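Local structure of CRISPR-associated protein, Cse1 family (Acidimicrobium ferrooxidans, 4H3T) at residues A412-R423 and A495-L506. The protein probably serves as the large Cse1 subunit of a type I-E CRISPR Cascade complex, which recognises invading DNA in bacterial defence. The protein carries 1 engineered substitution. Residues are numbered along the deposited sequence; the frame is centred on the assembly and turned at random.
Sequences AAQALGYVAEAR and ARDLASRELAQL
V419 packs against E502 and A499 in the apolar part of this contact between two helical segments. CG1 of V419 lies anti to the backbone N (chi1 165°). This carries CG1 of V419 against CB of E502, at 3.4 Å. The other branch, CG2, faces CB of A499. L503 CG also meets CG1 of V419. L416 divides its methyls. CD2 of L416 rests 3.8 Å from A499 CB and also touches the backbone oxygen of A495. CD1 of L416 meets CD1 of L498 at 4.1 Å, and the two leucines cross at about a right angle. A412 and A495 meet through their CB atoms. At the far end, CD2 of L506 lies 3.8 Å from CB of A422 and 3.6 Å from N of R423.

The polar part is a salt-bridge network of R423, E502 and R501, in which only the R423 pairing crosses between the segments. NH1 of R423 is 3.4 Å from OE1 of E502. The oxygen stands well out of the guanidinium plane, so this pairing is electrostatic. R501 precedes E502 on the same helix. NH2 of R501 donates to the anti lone pair of OE2 of E502 at 2.7 Å, nearly in the guanidinium plane. R501 also pairs with E458. An alanine in place of E502 would probably leave R423 and R501 without their shared carboxylate.

Helix 511-532 touches A499 and L503, and helix 445-473 touches A413, A420 and L498. With helices 397-415 and 481-504, this is consistent with the C-terminal four-helix bundle of the Cse1 family. No hydrogen bond joins the two segments directly. Their association therefore rests on apolar fit and one loosely oriented charge pair.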
loop_
_atom_site.group_PDB
_atom_site.type_symbol
_atom_site.label_atom_id
_atom_site.label_comp_id
_atom_site.label_asym_id
_atom_site.label_seq_id
_atom_site.Cartn_x
_atom_site.Cartn_y
_atom_site.Cartn_z
ATOM N N ALA A 412 -4.661 0.049 -27.164
ATOM C CA ALA A 412 -4.273 -1.175 -27.891
ATOM C C ALA A 412 -5.056 -2.378 -27.360
ATOM O O ALA A 412 -5.452 -3.279 -28.129
ATOM C CB ALA A 412 -2.768 -1.418 -27.787
ATOM N N ALA A 413 -5.259 -2.436 -26.044
ATOM C CA ALA A 413 -6.021 -3.560 -25.442
ATOM C C ALA A 413 -7.478 -3.553 -25.944
ATOM O O ALA A 413 -8.033 -4.584 -26.231
ATOM C CB ALA A 413 -6.001 -3.457 -23.920
ATOM N N GLN A 414 -8.068 -2.379 -26.059
ATOM C CA GLN A 414 -9.428 -2.198 -26.540
ATOM C C GLN A 414 -9.487 -2.567 -28.020
ATOM O O GLN A 414 -10.370 -3.319 -28.422
ATOM C CB GLN A 414 -9.859 -0.779 -26.315
ATOM C CG GLN A 414 -11.364 -0.531 -26.614
ATOM C CD GLN A 414 -11.793 0.916 -26.473
ATOM O OE1 GLN A 414 -11.086 1.762 -25.901
ATOM N NE2 GLN A 414 -12.949 1.244 -27.046
ATOM N N ALA A 415 -8.519 -2.104 -28.833
ATOM C CA ALA A 415 -8.467 -2.470 -30.255
ATOM C C ALA A 415 -8.418 -3.992 -30.473
ATOM O O ALA A 415 -9.023 -4.526 -31.408
ATOM C CB ALA A 415 -7.275 -1.828 -30.920
ATOM N N LEU A 416 -7.674 -4.681 -29.646
ATOM C CA LEU A 416 -7.603 -6.145 -29.705
ATOM C C LEU A 416 -8.937 -6.832 -29.461
ATOM O O LEU A 416 -9.078 -7.987 -29.836
ATOM C CB LEU A 416 -6.584 -6.669 -28.720
ATOM C CG LEU A 416 -5.113 -6.619 -29.215
ATOM C CD1 LEU A 416 -4.174 -6.929 -28.090
ATOM C CD2 LEU A 416 -4.894 -7.642 -30.370
ATOM N N GLY A 417 -9.901 -6.152 -28.853
ATOM C CA GLY A 417 -11.211 -6.723 -28.622
ATOM C C GLY A 417 -11.884 -7.166 -29.925
ATOM O O GLY A 417 -12.621 -8.126 -29.919
ATOM N N TYR A 418 -11.674 -6.445 -31.045
ATOM C CA TYR A 418 -12.276 -6.793 -32.348
ATOM C C TYR A 418 -11.747 -8.138 -32.841
ATOM O O TYR A 418 -12.453 -8.856 -33.468
ATOM C CB TYR A 418 -11.940 -5.704 -33.340
ATOM C CG TYR A 418 -12.569 -4.408 -32.962
ATOM C CD1 TYR A 418 -13.949 -4.264 -32.953
ATOM C CD2 TYR A 418 -11.786 -3.304 -32.607
ATOM C CE1 TYR A 418 -14.547 -3.068 -32.594
ATOM C CE2 TYR A 418 -12.370 -2.097 -32.241
ATOM C CZ TYR A 418 -13.757 -1.974 -32.261
ATOM O OH TYR A 418 -14.401 -0.801 -31.927
ATOM N N VAL A 419 -10.519 -8.507 -32.488
ATOM C CA VAL A 419 -9.942 -9.797 -32.848
ATOM C C VAL A 419 -10.458 -10.855 -31.860
ATOM O O VAL A 419 -10.773 -11.977 -32.270
ATOM C CB VAL A 419 -8.373 -9.696 -32.873
ATOM C CG1 VAL A 419 -7.721 -11.077 -32.891
ATOM C CG2 VAL A 419 -7.938 -8.866 -34.061
ATOM N N ALA A 420 -10.513 -10.527 -30.555
ATOM C CA ALA A 420 -10.965 -11.484 -29.518
ATOM C C ALA A 420 -12.392 -11.978 -29.802
ATOM O O ALA A 420 -12.721 -13.138 -29.586
ATOM C CB ALA A 420 -10.930 -10.824 -28.159
ATOM N N GLU A 421 -13.218 -11.097 -30.288
ATOM C CA GLU A 421 -14.610 -11.452 -30.544
ATOM C C GLU A 421 -14.848 -12.145 -31.901
ATOM O O GLU A 421 -16.000 -12.524 -32.189
ATOM C CB GLU A 421 -15.474 -10.195 -30.446
ATOM C CG GLU A 421 -15.367 -9.256 -31.614
ATOM C CD GLU A 421 -16.125 -7.973 -31.382
ATOM O OE1 GLU A 421 -16.616 -7.768 -30.253
ATOM O OE2 GLU A 421 -16.245 -7.181 -32.342
ATOM N N ALA A 422 -13.811 -12.216 -32.781
ATOM C CA ALA A 422 -13.973 -12.766 -34.119
ATOM C C ALA A 422 -14.566 -14.172 -34.103
ATOM O O ALA A 422 -15.395 -14.487 -34.950
ATOM C CB ALA A 422 -12.629 -12.796 -34.859
ATOM N N ARG A 423 -14.177 -15.001 -33.161
ATOM C CA ARG A 423 -14.737 -16.364 -33.106
ATOM C C ARG A 423 -16.284 -16.389 -32.824
ATOM O O ARG A 423 -16.907 -17.399 -33.060
ATOM C CB ARG A 423 -13.966 -17.223 -32.095
ATOM C CG ARG A 423 -14.282 -17.136 -30.644
ATOM C CD ARG A 423 -13.080 -17.694 -29.804
ATOM N NE ARG A 423 -12.181 -16.567 -29.573
ATOM C CZ ARG A 423 -11.564 -16.237 -28.446
ATOM N NH1 ARG A 423 -10.874 -15.114 -28.377
ATOM N NH2 ARG A 423 -11.625 -17.038 -27.376
ATOM N N ALA A 495 0.887 -5.953 -29.744
ATOM C CA ALA A 495 -0.535 -6.088 -30.111
ATOM C C ALA A 495 -0.717 -6.872 -31.405
ATOM O O ALA A 495 -1.589 -7.738 -31.461
ATOM C CB ALA A 495 -1.203 -4.706 -30.217
ATOM N N ARG A 496 0.169 -6.676 -32.398
ATOM C CA ARG A 496 0.076 -7.444 -33.662
ATOM C C ARG A 496 0.464 -8.911 -33.477
ATOM O O ARG A 496 -0.091 -9.763 -34.143
ATOM C CB ARG A 496 0.953 -6.789 -34.735
ATOM C CG ARG A 496 0.310 -5.479 -35.211
ATOM C CD ARG A 496 1.250 -4.648 -36.120
ATOM N NE ARG A 496 0.520 -4.118 -37.281
ATOM C CZ ARG A 496 0.467 -4.667 -38.505
ATOM N NH1 ARG A 496 1.117 -5.801 -38.770
ATOM N NH2 ARG A 496 -0.229 -4.080 -39.476
ATOM N N ASP A 497 1.401 -9.219 -32.596
ATOM C CA ASP A 497 1.734 -10.615 -32.300
ATOM C C ASP A 497 0.526 -11.352 -31.693
ATOM O O ASP A 497 0.209 -12.492 -32.074
ATOM C CB ASP A 497 2.912 -10.677 -31.323
ATOM C CG ASP A 497 3.414 -12.073 -31.082
ATOM O OD1 ASP A 497 3.859 -12.714 -32.051
ATOM O OD2 ASP A 497 3.334 -12.539 -29.928
ATOM N N LEU A 498 -0.145 -10.706 -30.715
ATOM C CA LEU A 498 -1.331 -11.316 -30.135
ATOM C C LEU A 498 -2.437 -11.432 -31.153
ATOM O O LEU A 498 -3.107 -12.458 -31.206
ATOM C CB LEU A 498 -1.833 -10.483 -28.908
ATOM C CG LEU A 498 -1.043 -10.693 -27.639
ATOM C CD1 LEU A 498 -1.462 -9.663 -26.585
ATOM C CD2 LEU A 498 -1.258 -12.115 -27.090
ATOM N N ALA A 499 -2.624 -10.401 -31.982
ATOM C CA ALA A 499 -3.682 -10.447 -33.004
ATOM C C ALA A 499 -3.425 -11.581 -34.019
ATOM O O ALA A 499 -4.321 -12.361 -34.316
ATOM C CB ALA A 499 -3.766 -9.101 -33.742
ATOM N N SER A 500 -2.160 -11.747 -34.465
ATOM C CA SER A 500 -1.804 -12.832 -35.397
ATOM C C SER A 500 -2.068 -14.214 -34.795
ATOM O O SER A 500 -2.632 -15.077 -35.479
ATOM C CB SER A 500 -0.351 -12.732 -35.843
ATOM O OG SER A 500 -0.300 -11.624 -36.722
ATOM N N ARG A 501 -1.710 -14.427 -33.524
ATOM C CA ARG A 501 -1.996 -15.723 -32.899
ATOM C C ARG A 501 -3.519 -16.023 -32.861
ATOM O O ARG A 501 -3.959 -17.113 -33.225
ATOM C CB ARG A 501 -1.433 -15.752 -31.484
ATOM C CG ARG A 501 -1.615 -17.086 -30.807
ATOM C CD ARG A 501 -1.391 -16.908 -29.325
ATOM N NE ARG A 501 -2.545 -16.234 -28.720
ATOM C CZ ARG A 501 -2.609 -15.797 -27.467
ATOM N NH1 ARG A 501 -1.575 -15.944 -26.650
ATOM N NH2 ARG A 501 -3.711 -15.215 -27.022
ATOM N N GLU A 502 -4.303 -15.058 -32.455
ATOM C CA GLU A 502 -5.774 -15.242 -32.366
ATOM C C GLU A 502 -6.430 -15.465 -33.718
ATOM O O GLU A 502 -7.300 -16.328 -33.838
ATOM C CB GLU A 502 -6.395 -14.001 -31.673
ATOM C CG GLU A 502 -6.037 -13.924 -30.202
ATOM C CD GLU A 502 -6.703 -15.003 -29.364
ATOM O OE1 GLU A 502 -7.808 -15.471 -29.725
ATOM O OE2 GLU A 502 -6.068 -15.435 -28.382
ATOM N N LEU A 503 -6.004 -14.706 -34.749
ATOM C CA LEU A 503 -6.537 -14.879 -36.092
ATOM C C LEU A 503 -6.201 -16.264 -36.632
ATOM O O LEU A 503 -7.046 -16.900 -37.235
ATOM C CB LEU A 503 -6.014 -13.806 -37.044
ATOM C CG LEU A 503 -6.442 -12.377 -36.699
ATOM C CD1 LEU A 503 -5.538 -11.338 -37.446
ATOM C CD2 LEU A 503 -7.949 -12.170 -36.983
ATOM N N ALA A 504 -5.008 -16.763 -36.371
ATOM C CA ALA A 504 -4.614 -18.091 -36.875
ATOM C C ALA A 504 -5.435 -19.239 -36.222
ATOM O O ALA A 504 -5.456 -20.334 -36.742
ATOM C CB ALA A 504 -3.097 -18.309 -36.634
ATOM N N GLN A 505 -6.073 -19.007 -35.086
ATOM C CA GLN A 505 -6.885 -20.026 -34.411
ATOM C C GLN A 505 -8.338 -20.069 -34.898
ATOM O O GLN A 505 -9.068 -20.962 -34.484
ATOM C CB GLN A 505 -6.907 -19.756 -32.916
ATOM C CG GLN A 505 -5.533 -19.945 -32.238
ATOM C CD GLN A 505 -5.480 -21.192 -31.373
ATOM O OE1 GLN A 505 -5.861 -22.300 -31.796
ATOM N NE2 GLN A 505 -5.009 -21.041 -30.133
ATOM N N LEU A 506 -8.766 -19.128 -35.753
ATOM C CA LEU A 506 -10.163 -19.101 -36.218
ATOM C C LEU A 506 -10.494 -20.291 -37.059
ATOM O O LEU A 506 -9.696 -20.676 -37.892
ATOM C CB LEU A 506 -10.450 -17.836 -37.025
ATOM C CG LEU A 506 -10.453 -16.536 -36.200
ATOM C CD1 LEU A 506 -10.500 -15.362 -37.122
ATOM C CD2 LEU A 506 -11.636 -16.485 -35.261
#